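Amidase (Bacillus anthracis, PDB 5EWQ) probably hydrolyses carboxylic amides to the free acid and ammonia, as a member of the amidase signature family, whose members typically use a serine-based catalytic triad. Local coordinates at residues Gly246-Thr251 and Thr275-Met280; Val119-Asn124 and Thr150-Leu155; Glu291-Lys296 and Lys487-Lys492; Val221-Thr226 and Thr251-Leu256; Gly227-Pro232 and Gly264-Thr269. One frame throughout, in Å; residues are numbered along the deposited sequence.

Contact 1. Residues Gly246-Thr251 and Thr275-Met280; sequences GRVSRT and TLFNAM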
# COMPACT_ATOMS: atom_id res chain seq x y z
N GLY A 246 -6.75 12.46 7.04
CA GLY A 246 -8.10 12.73 7.52
C GLY A 246 -9.13 12.10 6.61
O GLY A 246 -10.30 11.97 6.98
N ARG A 247 -8.70 11.71 5.42
CA ARG A 247 -9.59 11.11 4.43
C ARG A 247 -9.96 9.68 4.81
O ARG A 247 -11.11 9.27 4.68
CB ARG A 247 -8.94 11.14 3.04
CG ARG A 247 -9.92 11.19 1.88
CD ARG A 247 -10.50 12.59 1.72
NE ARG A 247 -11.20 12.75 0.45
CZ ARG A 247 -11.67 13.91 0.00
NH1 ARG A 247 -11.52 15.01 0.72
NH2 ARG A 247 -12.30 13.96 -1.17
N VAL A 248 -8.96 8.93 5.27
CA VAL A 248 -9.15 7.52 5.61
C VAL A 248 -8.85 7.26 7.09
O VAL A 248 -7.84 7.71 7.62
CB VAL A 248 -8.25 6.62 4.74
CG1 VAL A 248 -8.41 5.16 5.14
CG2 VAL A 248 -8.58 6.81 3.27
N SER A 249 -9.75 6.53 7.75
CA SER A 249 -9.59 6.21 9.17
C SER A 249 -8.45 5.22 9.40
O SER A 249 -8.22 4.31 8.59
CB SER A 249 -10.89 5.64 9.73
OG SER A 249 -10.73 5.24 11.08
N ARG A 250 -7.73 5.40 10.50
CA ARG A 250 -6.62 4.52 10.85
C ARG A 250 -7.01 3.53 11.94
O ARG A 250 -6.18 2.74 12.39
CB ARG A 250 -5.41 5.34 11.31
CG ARG A 250 -4.69 6.12 10.21
CD ARG A 250 -5.34 7.48 9.96
NE ARG A 250 -5.53 8.23 11.20
CZ ARG A 250 -4.58 8.94 11.80
NH1 ARG A 250 -3.36 8.99 11.28
NH2 ARG A 250 -4.84 9.59 12.92
N THR A 251 -8.27 3.58 12.35
CA THR A 251 -8.77 2.70 13.41
C THR A 251 -8.71 1.24 13.00
O THR A 251 -9.25 0.85 11.95
CB THR A 251 -10.22 3.06 13.80
OG1 THR A 251 -10.27 4.42 14.25
CG2 THR A 251 -10.72 2.14 14.90
N THR A 275 -11.44 2.70 -7.37
CA THR A 275 -12.57 1.85 -7.05
C THR A 275 -12.49 1.40 -5.59
O THR A 275 -13.48 1.45 -4.86
CB THR A 275 -12.62 0.61 -7.96
OG1 THR A 275 -12.84 1.03 -9.32
CG2 THR A 275 -13.75 -0.32 -7.54
N LEU A 276 -11.31 0.96 -5.18
CA LEU A 276 -11.07 0.55 -3.80
C LEU A 276 -11.13 1.74 -2.85
O LEU A 276 -11.56 1.63 -1.71
CB LEU A 276 -9.72 -0.16 -3.68
CG LEU A 276 -9.32 -0.66 -2.30
CD1 LEU A 276 -10.31 -1.69 -1.80
CD2 LEU A 276 -7.91 -1.24 -2.33
N PHE A 277 -10.69 2.90 -3.35
CA PHE A 277 -10.61 4.11 -2.55
C PHE A 277 -11.99 4.63 -2.15
O PHE A 277 -12.12 5.43 -1.22
CB PHE A 277 -9.84 5.19 -3.31
CG PHE A 277 -9.54 6.42 -2.50
CD1 PHE A 277 -8.78 6.34 -1.34
CD2 PHE A 277 -10.00 7.66 -2.90
CE1 PHE A 277 -8.50 7.47 -0.60
CE2 PHE A 277 -9.72 8.80 -2.16
CZ PHE A 277 -8.97 8.70 -1.01
N ASN A 278 -13.02 4.16 -2.85
CA ASN A 278 -14.39 4.58 -2.57
C ASN A 278 -14.90 4.05 -1.23
O ASN A 278 -15.68 4.72 -0.55
CB ASN A 278 -15.33 4.12 -3.69
CG ASN A 278 -15.14 4.91 -4.97
OD1 ASN A 278 -14.75 6.08 -4.94
ND2 ASN A 278 -15.41 4.28 -6.10
N ALA A 279 -14.47 2.85 -0.86
CA ALA A 279 -14.97 2.20 0.35
C ALA A 279 -14.07 2.45 1.56
O ALA A 279 -14.48 2.22 2.70
CB ALA A 279 -15.13 0.71 0.12
N MSE A 280 -12.85 2.90 1.32
CA MSE A 280 -11.91 3.15 2.40
C MSE A 280 -12.21 4.47 3.11
O MSE A 280 -12.12 4.57 4.33
CB MSE A 280 -10.47 3.17 1.89
CG MSE A 280 -10.04 1.90 1.17
SE MSE A 280 -8.13 1.92 0.83
CE MSE A 280 -7.82 3.82 1.12
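A buried apolar contact joins the loop after strand 239-242 to the last part of helix 270-280, chiefly through Val248, Phe277 and Met280, which is present as selenomethionine. Val248 CG2 touches both helix residues, with CE1 of Phe277 at 3.9 Å on one hand and CE of Met280 at 3.8 Å on the other. The second methyl, Val248 CG1, comes within 3.8 Å of Met280 O and packs against the backbone. Phe277 starts out lateral to the loop, but with chi1 at -172° CG lies opposite the backbone N and the ring swings round to meet it. Arg247 joins with its aliphatic part: Arg247 CG approaches Phe277 CZ at 3.9 Å, and the side chain crosses the phenylalanine at about a right angle. The guanidinium goes elsewhere, NH2 bonding to Tyr301 OH, whose ring also meets that of Phe277. Farther along the loop, Ser249 OG accepts from Thr251 N at 3.2 Å, an ST turn, and also bonds to Thr150 and Asp284. Valine's two methyls let one short side chain touch ring, selenomethionine methyl and backbone, while a broad ring and a flexible selenomethionine chain suit the helix side. The contact is therefore held by dispersion and exclusion of water, with the polar groups of Arg247 and Ser249 directed to partners beside it.

Contact 2. Residues Val119-Asn124 and Thr150-Leu155; sequences VVVKDN and TIVKQL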
# COMPACT_ATOMS: atom_id res chain seq x y z
N VAL A 119 -9.86 -8.69 -1.58
CA VAL A 119 -8.90 -7.64 -1.27
C VAL A 119 -7.86 -8.12 -0.26
O VAL A 119 -8.20 -8.79 0.71
CB VAL A 119 -9.60 -6.38 -0.71
CG1 VAL A 119 -8.59 -5.25 -0.51
CG2 VAL A 119 -10.71 -5.93 -1.64
N VAL A 120 -6.60 -7.80 -0.50
CA VAL A 120 -5.53 -8.16 0.42
C VAL A 120 -5.05 -6.94 1.20
O VAL A 120 -4.52 -5.99 0.62
CB VAL A 120 -4.33 -8.79 -0.31
CG1 VAL A 120 -3.15 -8.95 0.64
CG2 VAL A 120 -4.72 -10.13 -0.90
N VAL A 121 -5.25 -6.96 2.51
CA VAL A 121 -4.84 -5.85 3.36
C VAL A 121 -3.46 -6.10 3.96
O VAL A 121 -3.02 -7.25 4.06
CB VAL A 121 -5.85 -5.59 4.49
CG1 VAL A 121 -7.21 -5.24 3.91
CG2 VAL A 121 -5.96 -6.81 5.40
N LYS A 122 -2.78 -5.03 4.35
CA LYS A 122 -1.45 -5.13 4.93
C LYS A 122 -1.50 -5.89 6.25
O LYS A 122 -2.54 -5.92 6.91
CB LYS A 122 -0.85 -3.73 5.12
CG LYS A 122 0.66 -3.70 5.31
CD LYS A 122 1.16 -2.26 5.32
CE LYS A 122 2.67 -2.20 5.42
NZ LYS A 122 3.19 -0.81 5.37
N ASP A 123 -0.38 -6.49 6.64
CA ASP A 123 -0.33 -7.36 7.82
C ASP A 123 -0.57 -6.59 9.13
O ASP A 123 -0.72 -7.20 10.19
CB ASP A 123 1.01 -8.09 7.88
CG ASP A 123 1.04 -9.18 8.93
OD1 ASP A 123 0.49 -10.27 8.69
OD2 ASP A 123 1.63 -8.95 10.01
N ASN A 124 -0.61 -5.27 9.05
CA ASN A 124 -0.86 -4.45 10.23
C ASN A 124 -2.31 -3.96 10.30
O ASN A 124 -2.62 -3.03 11.05
CB ASN A 124 0.10 -3.25 10.26
CG ASN A 124 -0.09 -2.33 9.07
OD1 ASN A 124 -0.77 -2.66 8.10
ND2 ASN A 124 0.55 -1.16 9.12
N THR A 150 -11.83 -0.31 10.51
CA THR A 150 -12.98 0.38 9.94
C THR A 150 -12.98 0.31 8.42
O THR A 150 -14.03 0.22 7.80
CB THR A 150 -13.02 1.86 10.38
OG1 THR A 150 -11.79 2.50 10.01
CG2 THR A 150 -13.21 1.95 11.88
N ILE A 151 -11.79 0.33 7.83
CA ILE A 151 -11.67 0.23 6.38
C ILE A 151 -12.05 -1.17 5.90
O ILE A 151 -12.54 -1.34 4.79
CB ILE A 151 -10.24 0.56 5.90
CG1 ILE A 151 -9.21 -0.36 6.58
CG2 ILE A 151 -9.91 2.01 6.19
CD1 ILE A 151 -7.79 -0.10 6.14
N VAL A 152 -11.84 -2.17 6.75
CA VAL A 152 -12.23 -3.54 6.44
C VAL A 152 -13.74 -3.70 6.63
O VAL A 152 -14.40 -4.36 5.83
CB VAL A 152 -11.48 -4.56 7.33
CG1 VAL A 152 -12.00 -5.96 7.09
CG2 VAL A 152 -9.99 -4.48 7.08
N LYS A 153 -14.26 -3.08 7.68
CA LYS A 153 -15.69 -3.12 7.96
C LYS A 153 -16.48 -2.43 6.85
O LYS A 153 -17.54 -2.90 6.45
CB LYS A 153 -15.99 -2.47 9.31
CG LYS A 153 -17.45 -2.53 9.73
CD LYS A 153 -17.66 -1.90 11.10
N GLN A 154 -15.95 -1.31 6.35
CA GLN A 154 -16.60 -0.57 5.28
C GLN A 154 -16.45 -1.28 3.94
O GLN A 154 -17.28 -1.12 3.04
CB GLN A 154 -16.03 0.85 5.19
CG GLN A 154 -16.41 1.75 6.36
CD GLN A 154 -15.79 3.13 6.26
OE1 GLN A 154 -15.08 3.43 5.30
NE2 GLN A 154 -16.06 3.97 7.25
N LEU A 155 -15.38 -2.07 3.80
CA LEU A 155 -15.14 -2.83 2.58
C LEU A 155 -16.20 -3.90 2.37
O LEU A 155 -16.63 -4.15 1.25
CB LEU A 155 -13.75 -3.47 2.61
CG LEU A 155 -12.64 -2.69 1.90
CD1 LEU A 155 -11.32 -3.44 1.99
CD2 LEU A 155 -13.02 -2.44 0.45
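Residues 119-122 of strand 118-122 and helix 150-155 run in opposite senses along this contact: Val119 lies nearest Leu155, their CA atoms 8.8 Å apart, and Val121 nearest Val152, at 8.3 Å between CA atoms. The strand alternation turns Val119 and Val121 to the helix, while Leu155 points at the strand and Val152, three residues earlier, meets it from its flank. Val119 and Leu155 reach toward each other tip to tip, Val119 CG1 meeting Leu155 CD1 at 4.1 Å. The valine's chi1 of -175° puts CG1 across from its own backbone N and extends it to the leucine. The second pair is looser: CG1 of Val121 stands 4.3 Å from CG2 of Val152. Short, beta-branched valines suit a strand whose face is roofed by a helix, and the longer leucine bridges the gap where the backbones are farther apart. All four residues are buried and the meeting is purely apolar. Lys122, next along the strand, instead sends NZ to Ser204 OG, Ser205 OG and Thr223 OG1, consistent with the lysine of the amidase signature triad. The helix is the crossover of a beta-alpha-beta unit that continues into strand 161-166, which lies parallel to 118-122 and supplies Val162 to touch both Val121 and Val152; on the far edge of the strand comes 219-223, and helix 270-280 packs on Leu155.

Contact 3. Residues Glu291-Lys296 and Lys487-Lys492; sequences EKVKDK and KQFGEK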
# COMPACT_ATOMS: atom_id res chain seq x y z
N GLU A 291 -12.13 14.13 11.31
CA GLU A 291 -13.13 15.17 11.51
C GLU A 291 -12.77 16.41 10.70
O GLU A 291 -13.39 17.47 10.86
CB GLU A 291 -13.26 15.51 13.00
CG GLU A 291 -13.86 14.39 13.84
CD GLU A 291 -14.16 14.82 15.26
OE1 GLU A 291 -14.67 13.98 16.04
OE2 GLU A 291 -13.88 15.99 15.60
N LYS A 292 -11.77 16.28 9.85
CA LYS A 292 -11.38 17.35 8.94
C LYS A 292 -12.06 17.17 7.59
O LYS A 292 -11.88 17.97 6.67
CB LYS A 292 -9.86 17.39 8.77
CG LYS A 292 -9.10 17.73 10.04
CD LYS A 292 -7.61 17.85 9.77
CE LYS A 292 -6.84 18.27 11.02
NZ LYS A 292 -5.39 18.44 10.75
N VAL A 293 -12.85 16.10 7.47
CA VAL A 293 -13.57 15.80 6.24
C VAL A 293 -15.06 15.66 6.49
O VAL A 293 -15.82 15.27 5.60
CB VAL A 293 -13.06 14.49 5.59
CG1 VAL A 293 -11.56 14.58 5.33
CG2 VAL A 293 -13.38 13.30 6.48
N LYS A 294 -15.48 16.00 7.71
CA LYS A 294 -16.88 15.85 8.12
C LYS A 294 -17.83 16.68 7.26
O LYS A 294 -18.93 16.24 6.94
CB LYS A 294 -17.04 16.24 9.59
N ASP A 295 -17.39 17.87 6.88
CA ASP A 295 -18.20 18.75 6.05
C ASP A 295 -17.95 18.51 4.57
O ASP A 295 -17.88 19.45 3.77
CB ASP A 295 -17.93 20.22 6.40
CG ASP A 295 -18.40 20.58 7.79
OD1 ASP A 295 -19.58 20.93 7.95
OD2 ASP A 295 -17.57 20.52 8.73
N LYS A 296 -17.82 17.24 4.20
CA LYS A 296 -17.65 16.84 2.81
C LYS A 296 -18.53 15.65 2.48
O LYS A 296 -19.00 14.95 3.38
CB LYS A 296 -16.18 16.51 2.52
CG LYS A 296 -15.23 17.69 2.61
N LYS A 487 -3.03 18.50 -4.48
CA LYS A 487 -3.35 19.49 -3.47
C LYS A 487 -4.24 18.89 -2.39
O LYS A 487 -4.83 17.83 -2.59
CB LYS A 487 -4.01 20.71 -4.10
CG LYS A 487 -5.13 20.38 -5.07
CD LYS A 487 -5.07 21.26 -6.31
CE LYS A 487 -5.07 22.74 -5.94
NZ LYS A 487 -4.94 23.61 -7.15
N GLN A 488 -4.33 19.57 -1.25
CA GLN A 488 -5.05 19.07 -0.08
C GLN A 488 -6.49 18.67 -0.40
O GLN A 488 -7.23 19.43 -1.02
CB GLN A 488 -5.04 20.12 1.03
N PHE A 489 -6.86 17.47 0.03
CA PHE A 489 -8.20 16.92 -0.19
C PHE A 489 -8.55 16.84 -1.67
O PHE A 489 -9.72 16.89 -2.05
CB PHE A 489 -9.26 17.74 0.55
CG PHE A 489 -9.00 17.87 2.03
CD1 PHE A 489 -9.45 16.92 2.92
CD2 PHE A 489 -8.29 18.96 2.52
CE1 PHE A 489 -9.22 17.04 4.28
CE2 PHE A 489 -8.05 19.09 3.88
CZ PHE A 489 -8.52 18.13 4.76
N GLY A 490 -7.52 16.72 -2.51
CA GLY A 490 -7.72 16.71 -3.95
C GLY A 490 -7.46 15.36 -4.59
O GLY A 490 -6.80 15.27 -5.62
N GLU A 491 -7.99 14.30 -3.97
CA GLU A 491 -7.85 12.96 -4.51
C GLU A 491 -8.60 12.82 -5.83
O GLU A 491 -8.22 12.03 -6.70
CB GLU A 491 -8.36 11.92 -3.51
CG GLU A 491 -7.41 11.62 -2.36
CD GLU A 491 -7.45 12.67 -1.26
OE1 GLU A 491 -8.10 13.72 -1.46
OE2 GLU A 491 -6.83 12.44 -0.20
N LYS A 492 -9.68 13.59 -5.98
CA LYS A 492 -10.49 13.57 -7.19
C LYS A 492 -9.69 14.05 -8.40
O LYS A 492 -9.80 13.49 -9.48
CB LYS A 492 -11.74 14.42 -7.01
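The start of a type I beta turn (Val293 to Lys296) and the residue before it meet Phe489 of a type II turn (Lys487 to Gly490), with the CA atoms of Val293 and Phe489 8.5 Å apart. Phe489 carries the contact. It sits at the third position of its turn with a positive phi of 58°, as that position requires, and its side chain points to the other loop. The ring presents its edge to Val293: Val293 CG1 lies near the ring plane, 3.6 Å from CE1 and 4.0 Å from CD1 of Phe489. Val293 reaches that edge because a chi1 of -57° sets CG1 beside the backbone N and opposite the carbonyl carbon. The carbonyl O of Lys292 approaches the same ring obliquely, 3.7 Å from Phe489 CE1. Lys292 CB lies 4.3 Å from Phe489 CZ, and from there the lysine chain leads away from the contact, as suits a lysine at the surface. Phe489 is itself exposed, so valine and the lysine stem shelter a ring that would otherwise meet more water. Gly490, which follows, takes the N-cap position of helix 491-503. The phenylalanine also touches Arg247, and Glu491, in the first turn of that helix, bonds to Ser244 N. The contact thus ties the loop running from helix 270-280 to strand 314-317 onto the short connection between strand 479-485 and helix 491-503, at the periphery of the fold.

Contact 4. Residues Val221-Thr226 and Thr251-Leu256; sequences VGTETT and TGIIPL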
# COMPACT_ATOMS: atom_id res chain seq x y z
N VAL A 221 -4.53 -3.18 0.08
CA VAL A 221 -4.49 -2.05 1.00
C VAL A 221 -3.11 -1.93 1.65
O VAL A 221 -2.59 -2.89 2.20
CB VAL A 221 -5.55 -2.17 2.11
CG1 VAL A 221 -5.44 -1.01 3.09
CG2 VAL A 221 -6.94 -2.23 1.50
N GLY A 222 -2.53 -0.73 1.56
CA GLY A 222 -1.24 -0.48 2.18
C GLY A 222 -1.30 0.69 3.14
O GLY A 222 -2.27 1.44 3.16
N THR A 223 -0.26 0.83 3.96
CA THR A 223 -0.16 1.95 4.89
C THR A 223 1.11 2.74 4.62
O THR A 223 2.10 2.19 4.15
CB THR A 223 -0.17 1.48 6.36
OG1 THR A 223 1.03 0.75 6.63
CG2 THR A 223 -1.37 0.59 6.63
N GLU A 224 1.08 4.04 4.92
CA GLU A 224 2.25 4.88 4.71
C GLU A 224 2.46 5.91 5.82
O GLU A 224 1.55 6.67 6.16
CB GLU A 224 2.16 5.61 3.37
CG GLU A 224 3.24 6.67 3.19
CD GLU A 224 3.21 7.31 1.82
OE1 GLU A 224 2.62 6.73 0.89
OE2 GLU A 224 3.79 8.41 1.67
N THR A 225 3.66 5.91 6.38
CA THR A 225 4.09 6.98 7.27
C THR A 225 4.86 8.01 6.45
O THR A 225 4.56 9.20 6.49
CB THR A 225 4.97 6.46 8.42
OG1 THR A 225 4.18 5.63 9.28
CG2 THR A 225 5.54 7.61 9.22
N THR A 226 5.85 7.53 5.70
CA THR A 226 6.61 8.38 4.79
C THR A 226 7.12 7.56 3.60
O THR A 226 8.22 7.01 3.64
CB THR A 226 7.80 9.06 5.49
OG1 THR A 226 7.34 9.75 6.66
CG2 THR A 226 8.47 10.05 4.55
N THR A 251 -8.27 3.58 12.35
CA THR A 251 -8.77 2.70 13.41
C THR A 251 -8.71 1.24 13.00
O THR A 251 -9.25 0.85 11.95
CB THR A 251 -10.22 3.06 13.80
OG1 THR A 251 -10.27 4.42 14.25
CG2 THR A 251 -10.72 2.14 14.90
N GLY A 252 -8.07 0.42 13.82
CA GLY A 252 -7.92 -0.99 13.54
C GLY A 252 -6.65 -1.28 12.77
O GLY A 252 -6.54 -2.30 12.08
N ILE A 253 -5.68 -0.38 12.88
CA ILE A 253 -4.39 -0.55 12.22
C ILE A 253 -3.25 -0.31 13.21
O ILE A 253 -3.20 0.73 13.86
CB ILE A 253 -4.23 0.40 11.02
CG1 ILE A 253 -5.38 0.21 10.02
CG2 ILE A 253 -2.89 0.18 10.34
CD1 ILE A 253 -5.33 1.17 8.85
N ILE A 254 -2.35 -1.29 13.32
CA ILE A 254 -1.19 -1.15 14.19
C ILE A 254 -0.35 0.04 13.76
O ILE A 254 0.23 0.04 12.67
CB ILE A 254 -0.33 -2.43 14.19
CG1 ILE A 254 -1.13 -3.61 14.72
CG2 ILE A 254 0.93 -2.22 15.02
CD1 ILE A 254 -0.34 -4.90 14.79
N PRO A 255 -0.28 1.07 14.61
CA PRO A 255 0.31 2.36 14.26
C PRO A 255 1.84 2.36 14.22
O PRO A 255 2.48 1.37 14.58
CB PRO A 255 -0.18 3.28 15.38
CG PRO A 255 -0.31 2.37 16.55
CD PRO A 255 -0.77 1.05 16.00
N LEU A 256 2.39 3.48 13.77
CA LEU A 256 3.82 3.73 13.81
C LEU A 256 4.02 5.16 14.32
O LEU A 256 4.76 5.40 15.27
CB LEU A 256 4.46 3.54 12.43
CG LEU A 256 5.88 4.08 12.23
CD1 LEU A 256 6.83 3.49 13.25
CD2 LEU A 256 6.37 3.79 10.82
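Thr223 meets Ile253 and Thr225 meets Leu256 with different atoms, because the two threonines are rotated differently. In Thr223, chi1 of 67° lodges OG1 between the backbone N and the carbonyl carbon, leaving CG2 to lie 4.0 Å from CG2 of Ile253 as the side chains pass each other in opposite directions. In Thr225, chi1 of -67° brings OG1 round beside the backbone N, where it packs closely beside the end of Leu256, the side chains crossing at about a right angle. CB of Thr225 adds to this at 3.9 Å from CD2 of Leu256. Residues 223-225 and 253-256 run in roughly the same direction, 24° apart. Beyond strand 219-223 the chain leads on toward Ser228, probably the nucleophile, as in amidase signature enzymes. Threonine suits both places, though in different ways. Thr223 splits its two branches between partners, the methyl going to Ile253 and OG1 bonding to Lys122 NZ and Asn124 ND2. Thr225 OG1 lies beside the carbons of Leu256 but has its hydrogen bond with Asp261 OD1. The other oxygen of Asp261 takes the backbone N of Leu256, so one carboxylate spans both segments. Ile253 also rests on Ile151 of helix 150-155, and Leu256 on Phe367 of helix 360-377.

Contact 5. Residues Gly227-Pro232 and Gly264-Thr269; sequences GSIVAP and GPMART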
# COMPACT_ATOMS: atom_id res chain seq x y z
N GLY A 227 6.30 7.48 2.55
CA GLY A 227 6.68 6.80 1.33
C GLY A 227 6.42 5.30 1.33
O GLY A 227 6.71 4.63 0.35
N SER A 228 5.85 4.79 2.41
CA SER A 228 5.66 3.35 2.55
C SER A 228 4.63 2.77 1.58
O SER A 228 4.44 1.55 1.53
CB SER A 228 5.26 3.00 3.99
OG SER A 228 6.37 3.08 4.86
N ILE A 229 3.97 3.62 0.80
CA ILE A 229 3.02 3.15 -0.20
C ILE A 229 3.52 3.44 -1.62
O ILE A 229 3.55 2.55 -2.47
CB ILE A 229 1.63 3.78 -0.01
CG1 ILE A 229 0.91 3.13 1.16
CG2 ILE A 229 0.79 3.63 -1.27
CD1 ILE A 229 -0.47 3.70 1.43
N VAL A 230 3.91 4.69 -1.87
CA VAL A 230 4.29 5.11 -3.21
C VAL A 230 5.64 4.56 -3.65
O VAL A 230 5.90 4.42 -4.85
CB VAL A 230 4.32 6.65 -3.32
CG1 VAL A 230 2.93 7.22 -3.10
CG2 VAL A 230 5.31 7.25 -2.33
N ALA A 231 6.51 4.24 -2.69
CA ALA A 231 7.83 3.71 -3.02
C ALA A 231 7.80 2.23 -3.43
O ALA A 231 8.40 1.87 -4.45
CB ALA A 231 8.79 3.92 -1.85
N PRO A 232 7.11 1.36 -2.66
CA PRO A 232 7.04 -0.01 -3.17
C PRO A 232 6.15 -0.13 -4.41
O PRO A 232 6.33 -1.05 -5.21
CB PRO A 232 6.45 -0.80 -2.00
CG PRO A 232 5.68 0.21 -1.23
CD PRO A 232 6.46 1.48 -1.34
N GLY A 264 -3.84 3.65 2.31
CA GLY A 264 -4.20 3.94 0.94
C GLY A 264 -4.40 2.70 0.08
O GLY A 264 -3.99 1.61 0.45
N PRO A 265 -5.05 2.88 -1.09
CA PRO A 265 -5.35 1.78 -2.01
C PRO A 265 -4.20 1.50 -2.97
O PRO A 265 -3.46 2.42 -3.34
CB PRO A 265 -6.57 2.30 -2.76
CG PRO A 265 -6.34 3.78 -2.83
CD PRO A 265 -5.58 4.16 -1.58
N MSE A 266 -4.04 0.24 -3.36
CA MSE A 266 -2.98 -0.14 -4.29
C MSE A 266 -3.50 -1.13 -5.33
O MSE A 266 -4.18 -2.10 -5.00
CB MSE A 266 -1.80 -0.74 -3.53
CG MSE A 266 -1.21 0.17 -2.47
SE MSE A 266 0.37 -0.55 -1.60
CE MSE A 266 1.61 -0.46 -3.10
N ALA A 267 -3.18 -0.87 -6.60
CA ALA A 267 -3.61 -1.73 -7.69
C ALA A 267 -2.69 -1.59 -8.90
O ALA A 267 -1.71 -0.85 -8.85
CB ALA A 267 -5.04 -1.41 -8.09
N ARG A 268 -3.00 -2.31 -9.97
CA ARG A 268 -2.22 -2.20 -11.20
C ARG A 268 -2.68 -0.99 -12.00
O ARG A 268 -1.89 -0.38 -12.73
CB ARG A 268 -2.37 -3.46 -12.06
CG ARG A 268 -2.61 -4.73 -11.27
CD ARG A 268 -2.82 -5.92 -12.20
NE ARG A 268 -3.22 -7.12 -11.47
CZ ARG A 268 -4.48 -7.45 -11.22
NH1 ARG A 268 -4.76 -8.56 -10.55
NH2 ARG A 268 -5.47 -6.67 -11.64
N THR A 269 -3.95 -0.64 -11.84
CA THR A 269 -4.56 0.43 -12.62
C THR A 269 -5.06 1.55 -11.71
O THR A 269 -5.56 1.30 -10.62
CB THR A 269 -5.73 -0.11 -13.47
OG1 THR A 269 -5.32 -1.30 -14.15
CG2 THR A 269 -6.18 0.93 -14.49
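Ile229 lies over the start of strand 263-267, touching Gly264 with one branch and Met266, modelled as selenomethionine, with another. Its CD1 settles 3.5 Å from N and 3.8 Å from CA of Gly264; a glycine there exposes bare backbone where the isoleucine can lie flush. The other branch, Ile229 CG2, comes to 4.2 Å from CG of Met266, and the side chains cross at a slant. Met266 then bends at chi3 (69°), which carries its CE to within 3.6 Å of Ile229 O. Alternation along the strand sends Pro265 to the other face, against helix 270-280. Farther out, Gly264 and Met266 are held in the sheet by backbone bonds to Gly222 and Ala220 of the adjoining strand 219-223. On the other segment, Ala231 N bonds to Gly227 O at 3.1 Å, and Glu224 OE2 takes Gly227 N. Ser228 OG bonds to Ser204 OG, as expected if these are the nucleophile and the bridging serine of the Ser-Ser-Lys triad. Next to Ser228, the probable nucleophile, the contact is thus van der Waals packing of side-chain carbons on each other and on backbone: Ile229 packs the chain just before helix 230-235 onto strand 263-267, while the polar network gathers around its neighbours.

Contacts 1, 2, 4 and 5 are buried and contact 3 lies at the surface. Contacts 2, 4 and 5 reach neighbouring strands of one sheet, 118-122, 219-223 and 263-267, and contact 1 packs on the last of these through Met280 and Pro265. Contacts 1 and 4 share Thr251, while Ser249 and Thr150 link contacts 1 and 2. Contacts 2, 4 and 5 all flank the probable Lys122-Ser204-Ser228 triad. Contact 2 is wholly aliphatic and contact 1 adds an aromatic ring; contacts 4 and 5 mix apolar touches with threonine hydroxyls or bare backbone. Contact 3, its centre about 12 Å from that of contact 1, puts an exposed ring against a valine and a lysine stem.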